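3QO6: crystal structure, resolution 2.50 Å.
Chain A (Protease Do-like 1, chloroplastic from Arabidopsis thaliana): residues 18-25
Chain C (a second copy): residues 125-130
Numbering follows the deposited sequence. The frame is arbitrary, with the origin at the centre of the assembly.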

# COMPACT_ATOMS: atom_id res chain seq x y z
N ALA A 18 42.85 -3.25 21.13
CA ALA A 18 42.49 -4.67 21.18
C ALA A 18 41.54 -5.07 20.03
O ALA A 18 41.66 -6.16 19.48
CB ALA A 18 41.86 -4.99 22.51
N THR A 19 40.60 -4.18 19.68
CA THR A 19 39.64 -4.45 18.60
C THR A 19 40.42 -4.58 17.31
O THR A 19 40.26 -5.57 16.59
CB THR A 19 38.59 -3.30 18.42
OG1 THR A 19 37.96 -3.02 19.67
CG2 THR A 19 37.50 -3.73 17.46
N VAL A 20 41.23 -3.56 17.03
CA VAL A 20 42.10 -3.50 15.85
C VAL A 20 42.85 -4.82 15.65
O VAL A 20 42.86 -5.40 14.56
CB VAL A 20 43.17 -2.40 15.99
CG1 VAL A 20 44.25 -2.58 14.89
CG2 VAL A 20 42.52 -1.04 15.88
N ARG A 21 43.47 -5.29 16.72
CA ARG A 21 44.22 -6.52 16.67
C ARG A 21 43.33 -7.72 16.41
O ARG A 21 43.65 -8.58 15.57
CB ARG A 21 44.96 -6.72 17.99
CG ARG A 21 46.13 -7.71 17.91
CD ARG A 21 47.24 -7.24 18.85
NE ARG A 21 47.55 -5.81 18.61
CZ ARG A 21 48.30 -5.04 19.39
NH1 ARG A 21 48.87 -5.53 20.49
NH2 ARG A 21 48.50 -3.78 19.06
N LEU A 22 42.20 -7.77 17.11
CA LEU A 22 41.27 -8.87 16.97
C LEU A 22 40.75 -9.00 15.52
O LEU A 22 40.70 -10.10 14.95
CB LEU A 22 40.13 -8.72 17.99
CG LEU A 22 39.06 -9.81 18.06
CD1 LEU A 22 38.38 -9.83 19.46
CD2 LEU A 22 38.00 -9.59 16.93
N PHE A 23 40.39 -7.88 14.91
CA PHE A 23 39.90 -7.92 13.54
C PHE A 23 41.03 -8.36 12.60
O PHE A 23 40.86 -9.26 11.74
CB PHE A 23 39.40 -6.54 13.10
CG PHE A 23 38.95 -6.49 11.67
CD1 PHE A 23 37.72 -7.01 11.30
CD2 PHE A 23 39.78 -5.98 10.68
CE1 PHE A 23 37.33 -7.03 9.97
CE2 PHE A 23 39.40 -5.99 9.34
CZ PHE A 23 38.18 -6.52 8.98
N GLN A 24 42.16 -7.68 12.78
CA GLN A 24 43.40 -7.89 12.01
C GLN A 24 43.73 -9.37 11.96
O GLN A 24 44.00 -9.93 10.90
CB GLN A 24 44.52 -7.11 12.68
CG GLN A 24 45.57 -6.56 11.76
CD GLN A 24 46.11 -5.19 12.24
OE1 GLN A 24 46.50 -5.01 13.42
NE2 GLN A 24 46.16 -4.22 11.30
N GLU A 25 43.65 -10.01 13.13
CA GLU A 25 43.95 -11.42 13.24
C GLU A 25 42.88 -12.39 12.77
O GLU A 25 43.20 -13.51 12.35
CB GLU A 25 44.32 -11.75 14.69
CG GLU A 25 45.67 -11.16 15.13
CD GLU A 25 45.87 -11.20 16.65
OE1 GLU A 25 45.12 -11.95 17.32
OE2 GLU A 25 46.78 -10.48 17.17
N LEU C 125 44.13 4.64 8.69
CA LEU C 125 43.11 4.22 9.65
C LEU C 125 43.05 2.71 9.62
O LEU C 125 43.40 2.08 8.62
CB LEU C 125 41.74 4.76 9.28
CG LEU C 125 41.51 6.27 9.29
CD1 LEU C 125 40.23 6.56 8.48
CD2 LEU C 125 41.39 6.79 10.72
N LEU C 126 42.61 2.13 10.73
CA LEU C 126 42.47 0.66 10.84
C LEU C 126 41.05 0.27 11.27
O LEU C 126 40.43 0.95 12.10
CB LEU C 126 43.47 0.14 11.88
CG LEU C 126 44.95 0.45 11.65
CD1 LEU C 126 45.67 0.41 12.99
CD2 LEU C 126 45.55 -0.55 10.68
N VAL C 127 40.53 -0.81 10.69
CA VAL C 127 39.20 -1.30 11.06
C VAL C 127 39.21 -1.67 12.55
O VAL C 127 40.11 -2.38 13.02
CB VAL C 127 38.82 -2.57 10.23
CG1 VAL C 127 37.75 -3.40 10.97
CG2 VAL C 127 38.31 -2.14 8.84
N GLY C 128 38.25 -1.15 13.32
CA GLY C 128 38.22 -1.45 14.74
C GLY C 128 38.56 -0.28 15.64
O GLY C 128 38.34 -0.32 16.85
N GLN C 129 39.12 0.77 15.03
CA GLN C 129 39.48 2.01 15.71
C GLN C 129 38.17 2.64 16.22
O GLN C 129 37.14 2.49 15.58
CB GLN C 129 40.12 2.91 14.67
CG GLN C 129 41.13 3.89 15.15
CD GLN C 129 41.88 4.53 13.99
OE1 GLN C 129 42.23 3.86 13.01
NE2 GLN C 129 42.13 5.83 14.10
N LYS C 130 38.20 3.33 17.35
CA LYS C 130 36.97 3.95 17.86
C LYS C 130 36.64 5.27 17.15
O LYS C 130 37.53 6.09 17.01
CB LYS C 130 37.12 4.21 19.36
CG LYS C 130 36.47 3.15 20.18
CD LYS C 130 36.96 3.13 21.61
CE LYS C 130 36.53 1.81 22.26
NZ LYS C 130 36.94 1.67 23.68

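The contact between the helix of chain A and the turn of chain C is one of packing: no hydrogen bond crosses it, and the 354 Å² buried, both sides summed, comes mainly from Val C127, Val A20, Leu C126 and Phe A23. Val C127 and Val A20 give up the most surface, 72 and 71 Å², and the rest of the interface can be read from them.

Val C127 occupies the second position of a type II beta turn running from Leu C126 to Gln C129, and its CA-to-CB bond points toward the helix. With chi1 at 158° (t), its CG1 lies over one face of the Phe A23 ring, 3.3 Å from the ring centroid and 11° off the normal, which is the geometry of a CH-pi contact. The closest atom pair, Phe A23 CD2 to Val C127 CG1, is also 3.3 Å, so the methyl sits close against the ring. Phe A23 is itself a t rotamer with its CA-to-CB bond toward the turn; its flat ring offers a broad apolar surface to a compact branched side chain.

Val A20 lies one helical turn from Gln A24 and meets the turn over several residues. Its CA-to-CB bond points sideways, yet at chi1 167° (t) both methyls find partners: CG1 is 3.8 Å from Leu C126 CD1, while CG2 lies 3.9 Å from Gln C129 N and 4.0 Å from Gly C128 C. The backbone is close as well, with Val A20 CA 3.6 Å from Val C127 O. Leu C126, which contributes 51 Å², extends this apolar patch to Gln A24, whose NE2 is 3.8 Å from Leu C126 CD2; the amide ends beside a methyl and gains no hydrogen bond there.

Gly C128 allows the close approach. Its CA is 4.5 Å from Val A20 CA, and an ideally placed CB would fall 3.0 Å from Val A20 N and 3.2 Å from Thr A19 CG2. Its phi/psi of 110/-14 independently calls for glycine, since a CB would also jam against the carbonyl oxygen of Val C127. Thr A19, its CA-to-CB bond toward the turn, places CB 3.4 Å from Gly C128 O.

The turn is held in shape from within chain C. Gln C129 N donates to Leu C126 O at 3.2 Å, and Leu C126 N donates to Gln C129 OE1 at 2.9 Å with an N-H...O angle of 170°. Gln C129, its CA-to-CB bond directed away from the helix, thus serves the loop's conformation and adds just 8 Å² to the contact.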